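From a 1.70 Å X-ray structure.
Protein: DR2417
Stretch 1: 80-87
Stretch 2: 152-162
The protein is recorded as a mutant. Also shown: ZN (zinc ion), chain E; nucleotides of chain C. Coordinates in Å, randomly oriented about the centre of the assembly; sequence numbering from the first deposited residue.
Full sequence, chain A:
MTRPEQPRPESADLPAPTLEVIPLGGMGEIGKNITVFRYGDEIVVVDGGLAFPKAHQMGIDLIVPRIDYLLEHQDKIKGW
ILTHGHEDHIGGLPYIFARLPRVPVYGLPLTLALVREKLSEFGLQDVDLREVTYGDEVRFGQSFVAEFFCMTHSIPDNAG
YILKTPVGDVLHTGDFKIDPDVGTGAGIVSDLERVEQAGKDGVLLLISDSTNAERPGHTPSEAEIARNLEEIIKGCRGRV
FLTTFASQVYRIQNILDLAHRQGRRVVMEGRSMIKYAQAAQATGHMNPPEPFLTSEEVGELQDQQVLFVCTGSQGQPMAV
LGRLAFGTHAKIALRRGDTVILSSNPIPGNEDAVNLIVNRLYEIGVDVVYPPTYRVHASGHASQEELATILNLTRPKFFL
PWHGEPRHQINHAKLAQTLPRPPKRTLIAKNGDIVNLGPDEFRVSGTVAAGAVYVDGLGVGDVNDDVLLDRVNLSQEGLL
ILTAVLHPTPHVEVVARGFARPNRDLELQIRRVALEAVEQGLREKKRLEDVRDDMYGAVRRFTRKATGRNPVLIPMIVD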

# COMPACT_ATOMS: atom_id res chain seq x y z
N TRP A 80 -14.35 21.69 -25.97
CA TRP A 80 -13.59 20.72 -25.24
C TRP A 80 -12.68 19.93 -26.18
O TRP A 80 -13.06 19.64 -27.32
CB TRP A 80 -14.54 19.75 -24.52
CG TRP A 80 -14.30 19.59 -23.03
CD1 TRP A 80 -13.32 18.84 -22.43
CD2 TRP A 80 -15.06 20.18 -21.97
NE1 TRP A 80 -13.43 18.93 -21.06
CE2 TRP A 80 -14.50 19.74 -20.75
CE3 TRP A 80 -16.17 21.03 -21.93
CZ2 TRP A 80 -15.00 20.13 -19.51
CZ3 TRP A 80 -16.67 21.42 -20.69
CH2 TRP A 80 -16.08 20.96 -19.50
N ILE A 81 -11.50 19.60 -25.67
CA ILE A 81 -10.57 18.67 -26.30
C ILE A 81 -10.46 17.42 -25.42
O ILE A 81 -10.23 17.55 -24.21
CB ILE A 81 -9.17 19.29 -26.45
CG1 ILE A 81 -9.21 20.48 -27.41
CG2 ILE A 81 -8.14 18.26 -26.92
CD1 ILE A 81 -7.94 21.27 -27.38
N LEU A 82 -10.63 16.24 -26.00
CA LEU A 82 -10.45 14.99 -25.26
C LEU A 82 -9.25 14.23 -25.85
O LEU A 82 -9.31 13.78 -27.00
CB LEU A 82 -11.71 14.12 -25.33
CG LEU A 82 -13.01 14.76 -24.86
CD1 LEU A 82 -14.12 13.71 -24.83
CD2 LEU A 82 -12.79 15.33 -23.45
N THR A 83 -8.18 14.07 -25.06
CA THR A 83 -6.93 13.54 -25.60
C THR A 83 -6.92 12.02 -25.79
O THR A 83 -6.28 11.52 -26.70
CB THR A 83 -5.70 13.93 -24.74
OG1 THR A 83 -5.83 13.41 -23.40
CG2 THR A 83 -5.52 15.47 -24.68
N HIS A 84 -7.62 11.30 -24.91
CA HIS A 84 -7.72 9.84 -24.99
C HIS A 84 -8.74 9.32 -23.98
O HIS A 84 -9.19 10.07 -23.11
CB HIS A 84 -6.35 9.14 -24.78
CG HIS A 84 -5.74 9.30 -23.41
ND1 HIS A 84 -5.31 10.50 -22.92
CD2 HIS A 84 -5.41 8.36 -22.47
CE1 HIS A 84 -4.75 10.33 -21.73
NE2 HIS A 84 -4.80 9.04 -21.45
N GLY A 85 -9.11 8.05 -24.11
CA GLY A 85 -10.25 7.52 -23.39
C GLY A 85 -9.93 6.85 -22.03
O GLY A 85 -10.77 6.11 -21.53
N HIS A 86 -8.75 7.10 -21.46
CA HIS A 86 -8.48 6.61 -20.08
C HIS A 86 -9.40 7.28 -19.07
O HIS A 86 -9.76 8.44 -19.23
CB HIS A 86 -7.02 6.84 -19.67
CG HIS A 86 -6.09 5.76 -20.12
ND1 HIS A 86 -4.76 5.99 -20.41
CD2 HIS A 86 -6.29 4.44 -20.34
CE1 HIS A 86 -4.18 4.87 -20.79
NE2 HIS A 86 -5.09 3.90 -20.74
N GLU A 87 -9.75 6.56 -18.01
CA GLU A 87 -10.66 7.07 -17.00
C GLU A 87 -10.15 8.31 -16.29
O GLU A 87 -10.95 9.11 -15.85
CB GLU A 87 -10.98 5.99 -15.97
CG GLU A 87 -11.93 4.91 -16.50
CD GLU A 87 -13.37 5.36 -16.63
OE1 GLU A 87 -13.72 6.46 -16.16
OE2 GLU A 87 -14.16 4.59 -17.21
N THR A 152 2.11 7.71 -29.05
CA THR A 152 1.86 6.38 -28.51
C THR A 152 1.62 6.42 -27.00
O THR A 152 2.17 7.26 -26.28
CB THR A 152 3.02 5.41 -28.80
OG1 THR A 152 4.28 6.05 -28.52
CG2 THR A 152 3.01 4.97 -30.24
N HIS A 153 0.78 5.51 -26.55
CA HIS A 153 0.35 5.41 -25.15
C HIS A 153 -0.21 3.99 -24.99
O HIS A 153 -0.10 3.17 -25.90
CB HIS A 153 -0.69 6.51 -24.85
CG HIS A 153 -1.02 6.70 -23.40
ND1 HIS A 153 -0.12 6.42 -22.38
CD2 HIS A 153 -2.15 7.14 -22.80
CE1 HIS A 153 -0.70 6.68 -21.22
NE2 HIS A 153 -1.93 7.09 -21.44
N SER A 154 -0.81 3.72 -23.84
CA SER A 154 -1.28 2.38 -23.51
C SER A 154 -2.74 2.16 -23.92
O SER A 154 -3.35 1.14 -23.56
CB SER A 154 -1.14 2.16 -22.01
OG SER A 154 -1.60 3.32 -21.34
N ILE A 155 -3.30 3.13 -24.65
CA ILE A 155 -4.63 3.01 -25.26
C ILE A 155 -4.53 3.63 -26.67
O ILE A 155 -3.76 4.57 -26.86
CB ILE A 155 -5.73 3.70 -24.40
CG1 ILE A 155 -7.14 3.30 -24.85
CG2 ILE A 155 -5.58 5.23 -24.43
CD1 ILE A 155 -8.27 3.88 -23.99
N PRO A 156 -5.26 3.09 -27.66
CA PRO A 156 -5.25 3.69 -29.00
C PRO A 156 -5.92 5.08 -29.05
O PRO A 156 -6.60 5.47 -28.09
CB PRO A 156 -6.05 2.69 -29.85
CG PRO A 156 -5.97 1.40 -29.11
CD PRO A 156 -5.92 1.77 -27.65
N ASP A 157 -5.71 5.79 -30.16
CA ASP A 157 -6.39 7.06 -30.42
C ASP A 157 -6.04 8.06 -29.33
O ASP A 157 -6.91 8.77 -28.82
CB ASP A 157 -7.90 6.86 -30.54
CG ASP A 157 -8.33 6.38 -31.92
OD1 ASP A 157 -7.51 6.44 -32.87
OD2 ASP A 157 -9.50 5.96 -32.06
N ASN A 158 -4.76 8.07 -28.99
CA ASN A 158 -4.19 8.99 -28.01
C ASN A 158 -3.50 10.15 -28.70
O ASN A 158 -2.67 9.95 -29.58
CB ASN A 158 -3.19 8.25 -27.13
CG ASN A 158 -2.60 9.13 -26.07
OD1 ASN A 158 -3.25 9.40 -25.07
ND2 ASN A 158 -1.36 9.57 -26.28
N ALA A 159 -3.85 11.37 -28.30
CA ALA A 159 -3.29 12.53 -28.98
C ALA A 159 -2.57 13.45 -28.03
O ALA A 159 -2.93 13.58 -26.86
CB ALA A 159 -4.39 13.33 -29.71
N GLY A 160 -1.56 14.11 -28.57
CA GLY A 160 -1.11 15.39 -28.05
C GLY A 160 -1.74 16.47 -28.93
O GLY A 160 -2.43 16.18 -29.94
N TYR A 161 -1.55 17.72 -28.55
CA TYR A 161 -2.06 18.80 -29.40
C TYR A 161 -1.20 20.05 -29.29
O TYR A 161 -0.50 20.27 -28.30
CB TYR A 161 -3.53 19.15 -29.05
CG TYR A 161 -3.70 19.62 -27.63
CD1 TYR A 161 -3.91 18.71 -26.61
CD2 TYR A 161 -3.61 20.97 -27.31
CE1 TYR A 161 -4.02 19.14 -25.29
CE2 TYR A 161 -3.73 21.40 -26.00
CZ TYR A 161 -3.94 20.48 -25.00
OH TYR A 161 -4.05 20.91 -23.71
N ILE A 162 -1.25 20.85 -30.33
CA ILE A 162 -0.70 22.19 -30.30
C ILE A 162 -1.84 23.19 -30.26
O ILE A 162 -2.70 23.20 -31.14
CB ILE A 162 0.20 22.46 -31.52
CG1 ILE A 162 1.32 21.41 -31.52
CG2 ILE A 162 0.73 23.89 -31.47
CD1 ILE A 162 2.23 21.39 -32.72
ZN ZN E . -3.60 7.73 -20.24
P U C 4 -8.63 2.69 -17.87
OP1 U C 4 -8.39 1.91 -19.11
OP2 U C 4 -8.78 4.16 -17.95
O5' U C 4 -9.91 2.05 -17.19
C5' U C 4 -10.23 2.30 -15.81
C4' U C 4 -9.81 1.13 -14.96
O4' U C 4 -9.73 1.58 -13.57
C3' U C 4 -10.75 -0.07 -14.95
O3' U C 4 -10.42 -1.00 -15.98
C2' U C 4 -10.61 -0.58 -13.52
O2' U C 4 -9.42 -1.29 -13.26
C1' U C 4 -10.52 0.74 -12.76
N1 U C 4 -11.83 1.39 -12.57
C2 U C 4 -12.42 1.28 -11.33
O2 U C 4 -11.91 0.67 -10.40
N3 U C 4 -13.64 1.90 -11.21
C4 U C 4 -14.31 2.61 -12.19
O4 U C 4 -15.40 3.12 -11.93
C5 U C 4 -13.63 2.68 -13.44
C6 U C 4 -12.44 2.08 -13.59
P U C 3 -2.97 5.74 -16.61
OP1 U C 3 -1.90 5.52 -17.61
OP2 U C 3 -3.51 7.10 -16.38
O5' U C 3 -4.17 4.76 -16.98
C5' U C 3 -3.96 3.34 -17.01
C4' U C 3 -5.13 2.64 -16.36
O4' U C 3 -4.90 2.56 -14.92
C3' U C 3 -6.48 3.32 -16.55
O3' U C 3 -7.47 2.35 -16.84
C2' U C 3 -6.74 3.97 -15.19
O2' U C 3 -8.11 4.11 -14.88
C1' U C 3 -6.06 2.98 -14.25
N1 U C 3 -5.67 3.58 -12.97
C2 U C 3 -6.05 2.92 -11.81
O2 U C 3 -6.67 1.87 -11.82
N3 U C 3 -5.66 3.54 -10.65
C4 U C 3 -4.96 4.72 -10.52
O4 U C 3 -4.68 5.14 -9.40
C5 U C 3 -4.61 5.34 -11.76
C6 U C 3 -4.98 4.76 -12.92
O HOH W 1 -8.90 11.49 -28.43
O HOH W 2 -8.58 6.83 -26.66
O HOH W 3 -4.72 1.17 -21.25
O HOH W 4 -2.86 8.46 -18.69

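Stretch 2 meets stretch 1 first through a metal. The CA-to-CB bond of His-153 points toward stretch 1, and its NE2 binds the zinc ion at 2.2 Å; from stretch 1, His-84 NE2 and His-86 ND1 each bind the ion at 2.1 Å, and water 4 adds a fourth ligand, its O 1.9 Å from ZN. Sharing the ion holds the ligand nitrogens close without any hydrogen bond between them: His-86 ND1 lies 3.2 Å from His-153 NE2, with lone pairs directed at the metal. The edge of His-153 also turns toward the face of His-84 in an offset edge-to-face pair, planes at 79°.

Ser-154 follows at the edge of the His-86 ring, where its OG is 3.1 Å from His-86 CE1. Water 3 ties the two residues together, accepting from His-86 NE2 (2.8 Å to the water O) and donating to Ser-154 O (2.7 Å from the same atom). Ile-155 then adds an apolar side chain: its CG2 sits 4.0 Å from the centroid of the His-86 ring, almost on the ring normal, in a CH-pi contact opposite the face covered by U3 of chain C. Its CD1 reaches 3.9 Å from Gly-85 C.

Pro-156 points away, yet its carbonyl is linked to Gly-85 N through water 2. At Asn-158 the backbones draw close, Asn-158 CA lying 4.7 Å from His-84 CA, and Asn-158 OD1 lies over one face of the His-84 ring, 3.0 Å from His-84 CG. The His-84 ND1 proton goes instead to Thr-83 OG1, 3.0 Å away, leaving NE2 to bind the zinc.

Ala-159 begins the strand and makes the one direct hydrogen bond between the stretches, from its N to Thr-83 O at 2.9 Å. Beyond Gly-160, Tyr-161 packs its ring face against Ile-81 and its edge against Thr-83, whose CG2 is 4.0 Å from Tyr-161 CE1.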